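Local structure of hydrogenase maturation factor (3VTI) at the interface of chains C and A and the interface of chains A and B. The protein is HypE, which receives an S-carbamoyl group from HypF and takes part in the nitrile synthesis that matures [NiFe]-hydrogenases. Sequence-based numbering; all coordinates share one arbitrary frame. Chains: chain A/B, Hydrogenase maturation factor; chain C, Hydrogenase maturation factor.

Contact 1: the interface of chains C and A. Residues chain C 247, 332-333; chain A 224, 294-295, 297-298.
C:Arg247 of HypF reaches over the turn A:Thr294 to A:Thr298 of HypE, which joins strands 290-293 and 299-301. C:Arg247, just past helix 235-245, and C:Val332 and C:Ser333 belong to the telomere recombination (YrdC-like) region of HypF; the turn belongs to HypE, an AIR synthase-related protein. The arginine is extended from CG to NE (chi2 -159°, chi3 169°), which carries its guanidinium past A:Thr298 to the far end of the turn. There it meets A:Thr294 tip to tip. The hydroxyl OG1 of A:Thr294 sits over the rim of one guanidinium face, 3.0 Å above the plane, and 3.2 Å from C:Arg247 NE. Because the oxygen lies above the plane, any hydrogen bond from this N-H would be strongly bent. C:Arg247 NE instead points its hydrogen more directly at A:Ile295 O, the backbone carbonyl oxygen, in a weak bond of 3.4 Å with 159° at the hydrogen. The side chain of A:Ile295 crosses the arginine at about a right angle; the closeness of its CG1 to C:Arg247 NH2 at the guanidinium edge is doubtful in detail. Nearer the root, the arginine crosses A:Thr298 obliquely, with C:Arg247 CD 3.7 Å from A:Thr298 CB. The methyl CG2 of A:Thr298 faces C:Ser333, 3.6 Å from the hydroxyl OG, and C:Val332 CG2 packs 3.6 Å from A:Gly297 O, a backbone carbonyl oxygen. A:Glu224 OE1 stands 4.4 Å from C:Arg247 NH2, too far for direct pairing, although its charge may favour the cation. An alanine in place of C:Arg247 would probably leave the A:Ile295 carbonyl without this donor and open a gap over A:Thr294 and A:Thr298.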
loop_
_atom_site.group_PDB
_atom_site.type_symbol
_atom_site.label_atom_id
_atom_site.label_comp_id
_atom_site.label_asym_id
_atom_site.label_seq_id
_atom_site.Cartn_x
_atom_site.Cartn_y
_atom_site.Cartn_z
ATOM N N ARG C 247 19.001 28.549 35.774
ATOM C CA ARG C 247 18.953 27.217 35.172
ATOM C C ARG C 247 19.952 26.270 35.844
ATOM O O ARG C 247 20.323 25.224 35.284
ATOM C CB ARG C 247 19.204 27.316 33.659
ATOM C CG ARG C 247 18.095 28.079 32.921
ATOM C CD ARG C 247 18.026 27.782 31.422
ATOM N NE ARG C 247 16.800 28.331 30.834
ATOM C CZ ARG C 247 15.669 27.642 30.650
ATOM N NH1 ARG C 247 15.590 26.359 30.990
ATOM N NH2 ARG C 247 14.611 28.240 30.117
ATOM N N VAL C 332 26.715 31.449 31.925
ATOM C CA VAL C 332 25.275 31.285 32.075
ATOM C C VAL C 332 25.077 29.778 31.978
ATOM O O VAL C 332 25.755 29.126 31.196
ATOM C CB VAL C 332 24.445 32.036 30.977
ATOM C CG1 VAL C 332 25.141 33.324 30.521
ATOM C CG2 VAL C 332 24.169 31.149 29.772
ATOM N N SER C 333 24.188 29.207 32.780
ATOM C CA SER C 333 23.943 27.755 32.729
ATOM C C SER C 333 25.216 26.894 32.939
ATOM O O SER C 333 25.844 26.968 34.009
ATOM C CB SER C 333 23.215 27.377 31.433
ATOM O OG SER C 333 22.621 26.093 31.536
ATOM N N GLU A 224 13.047 29.030 21.416
ATOM C CA GLU A 224 11.965 28.342 22.120
ATOM C C GLU A 224 10.707 29.198 22.299
ATOM O O GLU A 224 9.619 28.781 21.904
ATOM C CB GLU A 224 12.462 27.845 23.481
ATOM C CG GLU A 224 11.436 27.051 24.275
ATOM C CD GLU A 224 12.006 26.531 25.581
ATOM O OE1 GLU A 224 12.502 27.353 26.397
ATOM O OE2 GLU A 224 11.954 25.297 25.784
ATOM N N THR A 294 16.790 28.697 24.676
ATOM C CA THR A 294 15.705 28.860 25.639
ATOM C C THR A 294 15.694 30.305 26.148
ATOM O O THR A 294 16.520 31.130 25.724
ATOM C CB THR A 294 15.835 27.880 26.834
ATOM O OG1 THR A 294 16.949 28.259 27.654
ATOM C CG2 THR A 294 16.018 26.440 26.359
ATOM N N ILE A 295 14.751 30.611 27.041
ATOM C CA ILE A 295 14.722 31.904 27.732
ATOM C C ILE A 295 16.039 32.147 28.486
ATOM O O ILE A 295 16.574 31.234 29.138
ATOM C CB ILE A 295 13.492 32.054 28.699
ATOM C CG1 ILE A 295 13.375 30.857 29.664
ATOM C CG2 ILE A 295 12.196 32.234 27.915
ATOM C CD1 ILE A 295 12.436 31.087 30.861
ATOM N N GLY A 297 19.041 32.681 27.280
ATOM C CA GLY A 297 20.190 32.413 26.415
ATOM C C GLY A 297 20.925 31.116 26.706
ATOM O O GLY A 297 22.156 31.097 26.754
ATOM N N THR A 298 20.167 30.034 26.894
ATOM C CA THR A 298 20.737 28.710 27.129
ATOM C C THR A 298 20.629 27.866 25.866
ATOM O O THR A 298 19.565 27.346 25.532
ATOM C CB THR A 298 20.057 28.002 28.312
ATOM O OG1 THR A 298 20.176 28.822 29.477
ATOM C CG2 THR A 298 20.694 26.639 28.582
#

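Contact 2: the interface of chains A and B. Residues chain A 30, 69-70, 127; chain B 16, 26-27, 30.
A:Phe70 and B:Phe27 meet at the centre of an apolar patch between two HypE chains, built mainly from the AIR synthase N-terminal family region, with no N or O of one chain within bonding reach of the other. Proteins of this family commonly dimerise through this region, so the pairing is likely to be the biological dimer; it is two-fold symmetric, and A:Phe27 and B:Phe70 repeat the contact. A:Phe70, on strand 66-78, buries 66 Å² and B:Phe27 buries 64 Å². Their rings pack edge to face, with centroids 5.6 Å apart and planes inclined by 69°. B:Phe27 supplies the edge: its CE2 lies in the plane of the A:Phe70 ring, at that ring's rim, and its CZ is 3.7 Å from A:Phe70 CE2. B:Phe27 sits in the turn between strands 24-26 and 30-37 with a left-handed backbone (phi 54°), and its CG is anti to the carbonyl carbon (chi1 -47°), a setting that sends the ring across to chain A. The outer edge of that ring also meets A:Leu69, whose CD1 lies in the ring plane 3.7 Å from B:Phe27 CE2.

The A:Phe70 ring is covered on both faces. B:Leu26 slides past it in the opposite direction and sets its CD2 methyl over the ring centre, 3.6 Å from the centroid, in a CH-pi contact. On the other face lies CB of A:Leu69, the preceding residue of its own chain, nearer the rim. The phenol oxygen OH of B:Tyr16 approaches from the B:Leu26 side, beyond the rim and 4.0 Å from A:Phe70 CE1. Together these neighbours would restrict rotation of the ring. Beside the aromatic pair, A:Ile127 on strand 120-130 and B:Ile30 meet tip to tip, their CD1 methyls 3.7 Å apart.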
loop_
_atom_site.group_PDB
_atom_site.type_symbol
_atom_site.label_atom_id
_atom_site.label_comp_id
_atom_site.label_asym_id
_atom_site.label_seq_id
_atom_site.Cartn_x
_atom_site.Cartn_y
_atom_site.Cartn_z
ATOM N N ILE A 30 9.272 24.118 -15.121
ATOM C CA ILE A 30 8.280 23.213 -14.552
ATOM C C ILE A 30 8.859 22.258 -13.505
ATOM O O ILE A 30 10.019 21.828 -13.566
ATOM C CB ILE A 30 7.387 22.464 -15.614
ATOM C CG1 ILE A 30 8.142 21.330 -16.302
ATOM C CG2 ILE A 30 6.742 23.438 -16.610
ATOM C CD1 ILE A 30 7.970 20.002 -15.611
ATOM N N LEU A 69 -0.382 22.914 -10.872
ATOM C CA LEU A 69 -1.482 22.918 -11.841
ATOM C C LEU A 69 -2.129 21.550 -12.047
ATOM O O LEU A 69 -3.357 21.437 -12.073
ATOM C CB LEU A 69 -1.013 23.451 -13.202
ATOM C CG LEU A 69 -0.608 24.914 -13.403
ATOM C CD1 LEU A 69 0.126 25.068 -14.735
ATOM C CD2 LEU A 69 -1.815 25.864 -13.342
ATOM N N PHE A 70 -1.303 20.520 -12.208
ATOM C CA PHE A 70 -1.785 19.203 -12.601
ATOM C C PHE A 70 -1.287 18.126 -11.675
ATOM O O PHE A 70 -0.148 18.183 -11.189
ATOM C CB PHE A 70 -1.393 18.888 -14.042
ATOM C CG PHE A 70 -1.794 19.959 -15.021
ATOM C CD1 PHE A 70 -3.143 20.243 -15.254
ATOM C CD2 PHE A 70 -0.827 20.700 -15.697
ATOM C CE1 PHE A 70 -3.519 21.245 -16.160
ATOM C CE2 PHE A 70 -1.194 21.695 -16.607
ATOM C CZ PHE A 70 -2.540 21.970 -16.836
ATOM N N ILE A 127 2.547 18.420 -11.057
ATOM C CA ILE A 127 3.275 19.313 -11.946
ATOM C C ILE A 127 2.920 20.751 -11.601
ATOM O O ILE A 127 1.747 21.104 -11.496
ATOM C CB ILE A 127 2.990 18.984 -13.439
ATOM C CG1 ILE A 127 3.989 17.950 -13.930
ATOM C CG2 ILE A 127 3.082 20.213 -14.342
ATOM C CD1 ILE A 127 3.720 17.476 -15.322
ATOM N N TYR B 16 -9.546 16.398 -19.368
ATOM C CA TYR B 16 -8.410 15.466 -19.497
ATOM C C TYR B 16 -8.783 14.028 -19.114
ATOM O O TYR B 16 -8.410 13.072 -19.810
ATOM C CB TYR B 16 -7.214 15.917 -18.647
ATOM C CG TYR B 16 -6.663 17.294 -18.960
ATOM C CD1 TYR B 16 -5.642 17.465 -19.897
ATOM C CD2 TYR B 16 -7.148 18.421 -18.301
ATOM C CE1 TYR B 16 -5.126 18.728 -20.179
ATOM C CE2 TYR B 16 -6.639 19.688 -18.573
ATOM C CZ TYR B 16 -5.629 19.837 -19.512
ATOM O OH TYR B 16 -5.137 21.098 -19.778
ATOM N N LEU B 26 -0.391 18.074 -21.782
ATOM C CA LEU B 26 -0.420 19.346 -21.059
ATOM C C LEU B 26 0.391 20.417 -21.777
ATOM O O LEU B 26 1.384 20.108 -22.440
ATOM C CB LEU B 26 0.077 19.153 -19.619
ATOM C CG LEU B 26 -0.554 17.998 -18.819
ATOM C CD1 LEU B 26 0.305 17.630 -17.616
ATOM C CD2 LEU B 26 -1.977 18.316 -18.382
ATOM N N PHE B 27 -0.050 21.669 -21.644
ATOM C CA PHE B 27 0.574 22.834 -22.300
ATOM C C PHE B 27 0.696 22.657 -23.821
ATOM O O PHE B 27 1.543 23.286 -24.459
ATOM C CB PHE B 27 1.959 23.144 -21.704
ATOM C CG PHE B 27 1.997 23.155 -20.203
ATOM C CD1 PHE B 27 2.693 22.170 -19.510
ATOM C CD2 PHE B 27 1.352 24.155 -19.479
ATOM C CE1 PHE B 27 2.741 22.179 -18.112
ATOM C CE2 PHE B 27 1.396 24.169 -18.086
ATOM C CZ PHE B 27 2.086 23.174 -17.402
ATOM N N ILE B 30 3.609 18.638 -23.400
ATOM C CA ILE B 30 4.159 17.548 -22.606
ATOM C C ILE B 30 3.099 16.546 -22.163
ATOM O O ILE B 30 1.936 16.903 -21.939
ATOM C CB ILE B 30 4.999 18.023 -21.380
ATOM C CG1 ILE B 30 4.102 18.454 -20.226
ATOM C CG2 ILE B 30 6.011 19.118 -21.757
ATOM C CD1 ILE B 30 4.625 17.994 -18.895
#

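The C-alpha centres of contact 1 and contact 2 lie about 50 Å apart, and the two have no residue in common. Chain A links them: it meets HypF at contact 1 through the turn before strand 299-301, and a second HypE at contact 2 through strands 30-37, 66-78 and 120-130. Binding HypF at the one site therefore leaves the other surface available for HypE pairing. This agrees with a deposited assembly of two HypE and two HypF chains, in which a central HypE pair would carry a HypF on each outer side, each contact 1 repeated by the two-fold symmetry.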